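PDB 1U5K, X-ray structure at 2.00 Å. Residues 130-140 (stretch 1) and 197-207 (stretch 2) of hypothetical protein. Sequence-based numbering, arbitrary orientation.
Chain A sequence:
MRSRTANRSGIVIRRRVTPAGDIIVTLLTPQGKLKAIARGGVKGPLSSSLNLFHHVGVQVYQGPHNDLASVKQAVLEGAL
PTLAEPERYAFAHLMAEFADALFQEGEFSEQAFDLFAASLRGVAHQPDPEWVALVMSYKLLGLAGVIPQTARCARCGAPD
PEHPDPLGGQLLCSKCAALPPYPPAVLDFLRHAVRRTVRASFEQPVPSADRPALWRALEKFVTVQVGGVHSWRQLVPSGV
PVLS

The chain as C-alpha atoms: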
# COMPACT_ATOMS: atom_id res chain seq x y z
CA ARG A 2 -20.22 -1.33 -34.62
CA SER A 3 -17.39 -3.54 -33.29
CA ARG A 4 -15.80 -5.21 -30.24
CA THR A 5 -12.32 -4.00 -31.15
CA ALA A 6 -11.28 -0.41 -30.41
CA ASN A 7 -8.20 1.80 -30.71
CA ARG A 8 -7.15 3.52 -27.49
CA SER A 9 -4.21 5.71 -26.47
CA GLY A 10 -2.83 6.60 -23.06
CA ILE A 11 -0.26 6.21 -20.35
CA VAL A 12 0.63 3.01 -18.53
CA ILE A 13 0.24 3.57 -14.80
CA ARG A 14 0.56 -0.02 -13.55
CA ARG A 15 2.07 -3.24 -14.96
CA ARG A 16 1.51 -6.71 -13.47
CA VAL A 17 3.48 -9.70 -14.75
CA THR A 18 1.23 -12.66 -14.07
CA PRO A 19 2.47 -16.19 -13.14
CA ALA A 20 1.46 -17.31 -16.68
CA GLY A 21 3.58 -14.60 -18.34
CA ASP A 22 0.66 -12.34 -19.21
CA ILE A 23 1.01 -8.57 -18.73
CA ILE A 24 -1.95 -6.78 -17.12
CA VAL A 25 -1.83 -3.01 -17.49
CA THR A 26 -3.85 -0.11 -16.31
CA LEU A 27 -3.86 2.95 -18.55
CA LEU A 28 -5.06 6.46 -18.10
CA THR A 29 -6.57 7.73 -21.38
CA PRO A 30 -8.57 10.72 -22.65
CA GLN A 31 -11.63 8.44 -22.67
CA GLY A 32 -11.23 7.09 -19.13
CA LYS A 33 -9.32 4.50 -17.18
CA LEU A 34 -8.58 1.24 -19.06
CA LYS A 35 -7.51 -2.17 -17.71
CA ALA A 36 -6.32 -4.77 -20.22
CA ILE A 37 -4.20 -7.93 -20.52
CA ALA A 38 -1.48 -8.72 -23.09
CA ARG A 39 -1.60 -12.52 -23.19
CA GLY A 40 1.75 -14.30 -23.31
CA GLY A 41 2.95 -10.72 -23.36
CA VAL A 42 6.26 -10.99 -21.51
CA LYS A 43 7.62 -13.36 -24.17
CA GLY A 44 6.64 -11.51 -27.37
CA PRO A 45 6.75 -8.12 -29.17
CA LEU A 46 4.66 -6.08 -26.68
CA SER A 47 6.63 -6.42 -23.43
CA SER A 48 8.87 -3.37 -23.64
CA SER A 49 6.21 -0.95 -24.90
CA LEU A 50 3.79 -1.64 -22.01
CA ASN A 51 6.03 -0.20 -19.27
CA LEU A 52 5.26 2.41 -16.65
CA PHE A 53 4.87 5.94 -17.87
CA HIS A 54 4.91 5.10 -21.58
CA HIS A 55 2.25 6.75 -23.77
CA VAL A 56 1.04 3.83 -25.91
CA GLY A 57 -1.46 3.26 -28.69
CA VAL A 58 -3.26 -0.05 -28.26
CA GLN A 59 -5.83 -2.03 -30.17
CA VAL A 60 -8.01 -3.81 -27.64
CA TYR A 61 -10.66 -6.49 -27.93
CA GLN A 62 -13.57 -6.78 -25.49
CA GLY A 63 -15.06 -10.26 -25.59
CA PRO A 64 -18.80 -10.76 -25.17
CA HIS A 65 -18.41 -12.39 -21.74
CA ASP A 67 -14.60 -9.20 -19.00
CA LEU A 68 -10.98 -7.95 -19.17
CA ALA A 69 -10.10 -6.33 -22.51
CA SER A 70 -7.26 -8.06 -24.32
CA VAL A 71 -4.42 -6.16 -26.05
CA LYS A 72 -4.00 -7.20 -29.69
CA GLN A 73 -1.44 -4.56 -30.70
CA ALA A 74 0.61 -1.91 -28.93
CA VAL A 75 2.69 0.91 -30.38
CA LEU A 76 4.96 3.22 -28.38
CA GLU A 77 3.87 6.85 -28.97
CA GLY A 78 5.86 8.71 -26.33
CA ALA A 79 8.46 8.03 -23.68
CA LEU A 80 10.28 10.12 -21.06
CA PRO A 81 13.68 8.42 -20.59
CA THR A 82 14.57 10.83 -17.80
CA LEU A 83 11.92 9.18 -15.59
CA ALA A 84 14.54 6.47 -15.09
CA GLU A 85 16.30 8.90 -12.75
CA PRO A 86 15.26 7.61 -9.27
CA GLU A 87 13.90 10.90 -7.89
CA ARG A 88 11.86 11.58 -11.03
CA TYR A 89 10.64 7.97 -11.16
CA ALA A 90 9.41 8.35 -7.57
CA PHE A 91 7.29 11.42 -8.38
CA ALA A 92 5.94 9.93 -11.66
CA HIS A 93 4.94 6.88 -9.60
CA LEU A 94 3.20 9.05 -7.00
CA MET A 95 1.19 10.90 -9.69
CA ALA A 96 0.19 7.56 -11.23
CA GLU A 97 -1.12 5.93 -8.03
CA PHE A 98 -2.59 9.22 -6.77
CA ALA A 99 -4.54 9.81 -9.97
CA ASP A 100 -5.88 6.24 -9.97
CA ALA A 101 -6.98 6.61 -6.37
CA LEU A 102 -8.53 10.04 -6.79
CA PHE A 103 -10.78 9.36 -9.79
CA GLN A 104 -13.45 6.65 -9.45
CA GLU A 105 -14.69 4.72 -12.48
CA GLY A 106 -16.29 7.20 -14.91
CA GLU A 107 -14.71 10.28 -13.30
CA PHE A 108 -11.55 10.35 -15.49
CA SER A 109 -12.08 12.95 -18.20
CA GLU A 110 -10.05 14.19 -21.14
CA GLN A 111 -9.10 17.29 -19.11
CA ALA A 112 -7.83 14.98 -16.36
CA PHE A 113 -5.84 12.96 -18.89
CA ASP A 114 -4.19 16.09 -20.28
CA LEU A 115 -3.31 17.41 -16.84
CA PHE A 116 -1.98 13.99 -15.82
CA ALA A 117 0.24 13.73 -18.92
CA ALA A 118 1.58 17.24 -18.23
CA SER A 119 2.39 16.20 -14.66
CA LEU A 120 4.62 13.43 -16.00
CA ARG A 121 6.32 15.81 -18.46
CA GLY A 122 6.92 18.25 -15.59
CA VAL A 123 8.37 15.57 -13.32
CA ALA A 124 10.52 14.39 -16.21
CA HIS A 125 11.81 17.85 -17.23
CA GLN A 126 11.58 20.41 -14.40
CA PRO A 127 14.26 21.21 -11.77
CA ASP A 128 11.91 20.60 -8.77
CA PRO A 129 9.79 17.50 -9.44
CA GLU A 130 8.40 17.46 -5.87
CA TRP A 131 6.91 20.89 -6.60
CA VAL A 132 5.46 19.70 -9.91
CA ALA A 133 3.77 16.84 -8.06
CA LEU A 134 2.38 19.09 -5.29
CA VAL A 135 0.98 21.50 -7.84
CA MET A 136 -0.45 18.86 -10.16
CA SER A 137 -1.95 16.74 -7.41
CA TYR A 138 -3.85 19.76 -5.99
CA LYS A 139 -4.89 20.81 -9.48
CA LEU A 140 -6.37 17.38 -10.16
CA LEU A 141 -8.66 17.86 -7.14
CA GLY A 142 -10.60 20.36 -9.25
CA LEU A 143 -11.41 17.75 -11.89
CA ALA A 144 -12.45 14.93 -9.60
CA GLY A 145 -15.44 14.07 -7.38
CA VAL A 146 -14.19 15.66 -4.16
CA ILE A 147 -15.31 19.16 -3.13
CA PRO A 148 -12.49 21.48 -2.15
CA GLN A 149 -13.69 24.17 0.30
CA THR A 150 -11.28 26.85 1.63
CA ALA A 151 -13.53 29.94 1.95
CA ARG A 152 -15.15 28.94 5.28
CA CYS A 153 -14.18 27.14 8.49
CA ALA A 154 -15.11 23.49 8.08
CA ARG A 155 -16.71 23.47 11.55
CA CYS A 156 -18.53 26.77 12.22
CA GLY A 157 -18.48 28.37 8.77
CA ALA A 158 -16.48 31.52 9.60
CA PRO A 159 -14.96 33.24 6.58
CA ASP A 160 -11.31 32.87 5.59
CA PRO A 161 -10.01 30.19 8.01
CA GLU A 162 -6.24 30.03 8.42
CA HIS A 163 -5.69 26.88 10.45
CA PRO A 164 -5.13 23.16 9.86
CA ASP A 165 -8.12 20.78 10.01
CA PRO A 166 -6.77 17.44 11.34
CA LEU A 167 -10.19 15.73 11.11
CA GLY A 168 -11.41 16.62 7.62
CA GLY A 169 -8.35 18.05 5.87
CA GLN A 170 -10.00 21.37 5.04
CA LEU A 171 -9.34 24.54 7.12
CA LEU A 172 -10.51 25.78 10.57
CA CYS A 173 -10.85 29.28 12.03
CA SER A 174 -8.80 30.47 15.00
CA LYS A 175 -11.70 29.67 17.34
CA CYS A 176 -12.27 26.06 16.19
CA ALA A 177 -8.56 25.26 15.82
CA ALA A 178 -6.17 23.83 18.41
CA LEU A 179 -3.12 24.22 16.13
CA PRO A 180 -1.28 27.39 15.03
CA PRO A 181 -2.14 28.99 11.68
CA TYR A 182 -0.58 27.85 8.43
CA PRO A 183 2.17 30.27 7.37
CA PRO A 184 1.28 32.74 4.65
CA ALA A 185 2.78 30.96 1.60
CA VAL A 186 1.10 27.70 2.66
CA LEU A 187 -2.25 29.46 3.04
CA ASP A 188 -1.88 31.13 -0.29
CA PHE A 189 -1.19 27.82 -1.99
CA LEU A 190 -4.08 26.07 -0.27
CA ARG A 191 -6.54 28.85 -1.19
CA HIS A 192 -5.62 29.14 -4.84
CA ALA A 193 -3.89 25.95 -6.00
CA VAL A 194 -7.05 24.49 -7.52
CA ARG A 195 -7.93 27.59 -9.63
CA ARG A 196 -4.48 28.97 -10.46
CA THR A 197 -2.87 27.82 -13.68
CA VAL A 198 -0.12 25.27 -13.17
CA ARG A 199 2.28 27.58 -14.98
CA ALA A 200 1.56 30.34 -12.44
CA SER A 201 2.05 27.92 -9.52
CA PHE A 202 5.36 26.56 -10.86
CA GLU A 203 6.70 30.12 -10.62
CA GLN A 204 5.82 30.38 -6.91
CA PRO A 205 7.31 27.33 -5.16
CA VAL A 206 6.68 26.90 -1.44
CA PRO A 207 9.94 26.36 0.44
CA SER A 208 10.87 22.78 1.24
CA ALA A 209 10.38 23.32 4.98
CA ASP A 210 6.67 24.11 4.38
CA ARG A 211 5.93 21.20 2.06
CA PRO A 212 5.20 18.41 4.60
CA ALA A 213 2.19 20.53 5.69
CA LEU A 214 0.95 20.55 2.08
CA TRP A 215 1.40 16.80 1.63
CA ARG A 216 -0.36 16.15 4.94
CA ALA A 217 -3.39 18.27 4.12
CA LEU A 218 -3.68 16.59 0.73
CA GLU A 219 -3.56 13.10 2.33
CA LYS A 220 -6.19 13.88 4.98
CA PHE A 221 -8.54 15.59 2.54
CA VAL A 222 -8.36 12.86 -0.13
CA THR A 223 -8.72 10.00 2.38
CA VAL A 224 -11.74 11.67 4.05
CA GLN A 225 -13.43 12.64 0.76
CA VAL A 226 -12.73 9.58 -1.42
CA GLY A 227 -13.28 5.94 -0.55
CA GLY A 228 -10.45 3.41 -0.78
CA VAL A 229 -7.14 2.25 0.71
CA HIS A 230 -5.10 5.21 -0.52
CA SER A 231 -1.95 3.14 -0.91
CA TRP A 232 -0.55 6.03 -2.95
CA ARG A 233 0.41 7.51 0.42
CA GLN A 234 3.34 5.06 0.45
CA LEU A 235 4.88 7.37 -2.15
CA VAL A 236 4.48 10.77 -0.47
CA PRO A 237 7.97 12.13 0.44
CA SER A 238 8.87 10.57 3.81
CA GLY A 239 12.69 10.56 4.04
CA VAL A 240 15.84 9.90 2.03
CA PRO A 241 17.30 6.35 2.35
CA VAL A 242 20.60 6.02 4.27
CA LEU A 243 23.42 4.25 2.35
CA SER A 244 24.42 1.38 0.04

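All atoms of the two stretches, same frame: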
# COMPACT_ATOMS: atom_id res chain seq x y z
N GLU A 130 9.31 17.48 -7.01
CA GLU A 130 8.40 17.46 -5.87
C GLU A 130 7.35 18.56 -6.04
O GLU A 130 6.16 18.34 -5.80
CB GLU A 130 9.09 17.62 -4.52
CG GLU A 130 8.08 17.51 -3.38
CD GLU A 130 8.61 17.87 -2.01
OE1 GLU A 130 9.66 18.54 -1.99
OE2 GLU A 130 8.04 17.49 -0.97
N TRP A 131 7.80 19.75 -6.47
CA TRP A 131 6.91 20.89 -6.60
C TRP A 131 5.91 20.66 -7.74
O TRP A 131 4.74 21.03 -7.64
CB TRP A 131 7.64 22.23 -6.76
CG TRP A 131 6.70 23.38 -6.72
CD1 TRP A 131 6.47 24.27 -7.72
CD2 TRP A 131 5.84 23.76 -5.65
NE1 TRP A 131 5.50 25.17 -7.34
CE2 TRP A 131 5.10 24.89 -6.06
CE3 TRP A 131 5.60 23.25 -4.36
CZ2 TRP A 131 4.15 25.51 -5.25
CZ3 TRP A 131 4.64 23.84 -3.58
CH2 TRP A 131 3.95 24.98 -4.01
N VAL A 132 6.38 20.07 -8.83
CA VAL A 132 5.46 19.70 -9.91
C VAL A 132 4.36 18.80 -9.34
O VAL A 132 3.17 19.02 -9.59
CB VAL A 132 6.19 19.02 -11.08
CG1 VAL A 132 5.25 18.62 -12.20
CG2 VAL A 132 7.25 19.95 -11.69
N ALA A 133 4.74 17.80 -8.57
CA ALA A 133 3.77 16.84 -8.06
C ALA A 133 2.79 17.46 -7.07
O ALA A 133 1.60 17.16 -7.15
CB ALA A 133 4.47 15.62 -7.45
N LEU A 134 3.26 18.33 -6.18
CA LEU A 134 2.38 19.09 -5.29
C LEU A 134 1.34 19.87 -6.08
O LEU A 134 0.14 19.78 -5.85
CB LEU A 134 3.12 20.01 -4.33
CG LEU A 134 3.48 19.35 -3.01
CD1 LEU A 134 4.42 20.26 -2.25
CD2 LEU A 134 2.28 18.91 -2.16
N VAL A 135 1.82 20.62 -7.06
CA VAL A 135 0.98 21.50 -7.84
C VAL A 135 -0.07 20.73 -8.62
O VAL A 135 -1.24 21.08 -8.61
CB VAL A 135 1.81 22.41 -8.76
CG1 VAL A 135 0.94 23.10 -9.77
CG2 VAL A 135 2.56 23.40 -7.91
N MET A 136 0.37 19.64 -9.26
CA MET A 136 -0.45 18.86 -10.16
C MET A 136 -1.46 18.03 -9.38
O MET A 136 -2.63 17.93 -9.75
CB MET A 136 0.44 17.97 -11.03
CG MET A 136 1.33 18.79 -11.97
SD MET A 136 0.40 19.78 -13.12
CE MET A 136 0.05 18.65 -14.26
N SER A 137 -1.03 17.48 -8.25
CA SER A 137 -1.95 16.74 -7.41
C SER A 137 -3.10 17.61 -6.87
O SER A 137 -4.28 17.24 -6.97
CB SER A 137 -1.12 15.87 -6.44
OG SER A 137 -0.72 16.68 -5.35
N TYR A 138 -2.80 18.84 -6.43
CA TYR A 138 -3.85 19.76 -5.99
C TYR A 138 -4.74 20.21 -7.15
O TYR A 138 -5.97 20.25 -7.03
CB TYR A 138 -3.26 20.96 -5.24
CG TYR A 138 -3.05 20.78 -3.77
CD1 TYR A 138 -1.93 20.12 -3.29
CD2 TYR A 138 -3.99 21.25 -2.83
CE1 TYR A 138 -1.76 19.94 -1.93
CE2 TYR A 138 -3.79 21.11 -1.47
CZ TYR A 138 -2.67 20.44 -1.02
OH TYR A 138 -2.41 20.25 0.32
N LYS A 139 -4.13 20.47 -8.30
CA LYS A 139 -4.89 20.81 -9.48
C LYS A 139 -5.88 19.73 -9.89
O LYS A 139 -7.00 20.04 -10.28
CB LYS A 139 -4.00 21.17 -10.67
CG LYS A 139 -4.74 21.90 -11.77
CD LYS A 139 -4.86 23.40 -11.56
CE LYS A 139 -5.67 24.03 -12.69
NZ LYS A 139 -6.24 25.35 -12.34
N LEU A 140 -5.47 18.47 -9.81
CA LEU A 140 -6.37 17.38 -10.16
C LEU A 140 -7.58 17.31 -9.23
O LEU A 140 -8.61 16.79 -9.63
CB LEU A 140 -5.64 16.03 -10.17
CG LEU A 140 -4.67 15.78 -11.31
CD1 LEU A 140 -3.57 14.75 -10.99
CD2 LEU A 140 -5.40 15.43 -12.58
N THR A 197 -3.51 28.63 -12.65
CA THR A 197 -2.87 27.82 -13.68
C THR A 197 -1.64 27.13 -13.10
O THR A 197 -0.98 27.63 -12.19
CB THR A 197 -2.47 28.67 -14.90
OG1 THR A 197 -1.48 29.61 -14.50
CG2 THR A 197 -3.63 29.49 -15.42
N VAL A 198 -1.31 25.96 -13.63
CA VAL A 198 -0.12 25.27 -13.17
C VAL A 198 1.16 26.04 -13.52
O VAL A 198 2.12 26.09 -12.76
CB VAL A 198 -0.09 23.77 -13.58
CG1 VAL A 198 -1.36 23.06 -13.14
CG2 VAL A 198 0.11 23.57 -15.06
N ARG A 199 1.16 26.71 -14.67
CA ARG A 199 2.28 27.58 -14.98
C ARG A 199 2.52 28.65 -13.92
O ARG A 199 3.62 28.76 -13.39
CB ARG A 199 2.05 28.25 -16.33
CG ARG A 199 3.26 29.01 -16.82
CD ARG A 199 3.15 29.11 -18.31
NE ARG A 199 4.19 29.98 -18.81
CZ ARG A 199 4.28 30.33 -20.09
NH1 ARG A 199 3.39 29.89 -20.96
NH2 ARG A 199 5.28 31.11 -20.46
N ALA A 200 1.49 29.38 -13.53
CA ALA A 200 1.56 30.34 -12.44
C ALA A 200 2.08 29.74 -11.14
O ALA A 200 2.96 30.32 -10.50
CB ALA A 200 0.20 30.98 -12.22
N SER A 201 1.58 28.58 -10.73
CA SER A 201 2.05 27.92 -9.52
C SER A 201 3.51 27.47 -9.55
O SER A 201 4.20 27.55 -8.53
CB SER A 201 1.15 26.74 -9.17
OG SER A 201 -0.10 27.21 -8.69
N PHE A 202 3.97 26.99 -10.69
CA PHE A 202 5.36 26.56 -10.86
C PHE A 202 6.33 27.71 -10.60
O PHE A 202 7.49 27.49 -10.24
CB PHE A 202 5.65 26.04 -12.27
CG PHE A 202 5.06 24.70 -12.61
CD1 PHE A 202 5.10 24.27 -13.92
CD2 PHE A 202 4.45 23.88 -11.66
CE1 PHE A 202 4.55 23.05 -14.30
CE2 PHE A 202 3.92 22.67 -12.03
CZ PHE A 202 3.97 22.23 -13.34
N GLU A 203 5.87 28.94 -10.80
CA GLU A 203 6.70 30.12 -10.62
C GLU A 203 6.75 30.53 -9.15
O GLU A 203 7.66 31.25 -8.73
CB GLU A 203 6.24 31.23 -11.56
CG GLU A 203 5.42 32.32 -10.87
CD GLU A 203 4.28 32.90 -11.69
OE1 GLU A 203 4.40 33.03 -12.93
OE2 GLU A 203 3.27 33.26 -11.03
N GLN A 204 5.82 30.05 -8.33
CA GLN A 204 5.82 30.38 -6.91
C GLN A 204 6.01 29.20 -5.97
O GLN A 204 5.12 28.93 -5.16
CB GLN A 204 4.49 31.05 -6.53
CG GLN A 204 4.01 32.12 -7.49
CD GLN A 204 3.41 33.34 -6.80
OE1 GLN A 204 3.42 33.44 -5.57
NE2 GLN A 204 2.91 34.27 -7.60
N PRO A 205 7.14 28.50 -6.03
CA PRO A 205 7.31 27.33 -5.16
C PRO A 205 7.25 27.68 -3.67
O PRO A 205 7.71 28.74 -3.25
CB PRO A 205 8.69 26.79 -5.54
CG PRO A 205 9.41 27.94 -6.18
CD PRO A 205 8.34 28.75 -6.85
N VAL A 206 6.68 26.78 -2.88
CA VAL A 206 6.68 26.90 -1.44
C VAL A 206 7.99 26.27 -1.01
O VAL A 206 8.42 25.28 -1.59
CB VAL A 206 5.45 26.19 -0.83
CG1 VAL A 206 5.63 25.86 0.63
CG2 VAL A 206 4.21 27.05 -1.02
N PRO A 207 8.66 26.88 -0.03
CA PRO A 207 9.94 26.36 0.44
C PRO A 207 9.77 24.96 1.01
O PRO A 207 8.72 24.61 1.55
CB PRO A 207 10.34 27.31 1.58
CG PRO A 207 9.49 28.48 1.43
CD PRO A 207 8.28 28.13 0.65

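This is a compact, mainly apolar contact in which one face of a long helix packs against a short helix and the loop that follows it, pinned by a single hydrogen bond from a tryptophan indole to a backbone carbonyl. The helix axes approach to 9.9 Å and their directions differ by 142°, so the helices run roughly antiparallel: Val135 lies near Val198, at the start of the short helix, whereas Trp131, one turn earlier, lies near Pro205, beyond its end. About 523 Å² of surface is buried, counting both sides.

Trp131 contributes most. Its CA-to-CB bond points toward the second stretch, and chi1 near 180° (t) carries the indole to the backbone around Ser201. There Trp131 NE1 donates to Ser201 O at 3.0 Å, with an N-H...O angle of 163°. The same carbonyl accepts from the backbone, Gln204 N lying 3.0 Å from Ser201 O, so the indole and a backbone amide share one acceptor. Tryptophan suits this position because it combines a donor at the ring edge with a broad apolar surface. Over one face of that surface lies Pro205, whose CA is 3.7 Å from the centroid of the five-membered ring, a CH-pi contact only 23° off the ring normal. Farther along the indole, Trp131 CH2 meets Val206 CG2 at 3.6 Å, a branched aliphatic group against the six-membered ring.

Phe202 shows how a side chain can start away and still take part. Its CA-to-CB bond points away from the first helix, but, with chi1 of -72° (m), the end of the side chain comes nearer to it. Val132 CG2 sits over one face of this ring, and Val135 CG1 reaches Phe202 CE2 at 3.8 Å. The ring thus packs against both valines, whose short, branched side chains give apolar surface without long flexible arms.

Val135 also packs on the short helix itself, with its CG1 3.7 Å from Ser201 CB and 4.0 Å from Val198 CB. Ser201 thus offers its CB to Val135 and its carbonyl O to Trp131. Met136 begins sideways, yet its flexible chain brings SD to 3.7 Å from Val198 CG1. The aliphatic part of Lys139 extends the apolar surface, CG lying 3.8 Å from Val198 CG1, while its amino group bonds just outside the stretches.

Thr197 caps the short helix: its OG1 accepts from Ala200 N at 3.1 Å, an N-cap that satisfies an amide in the first turn.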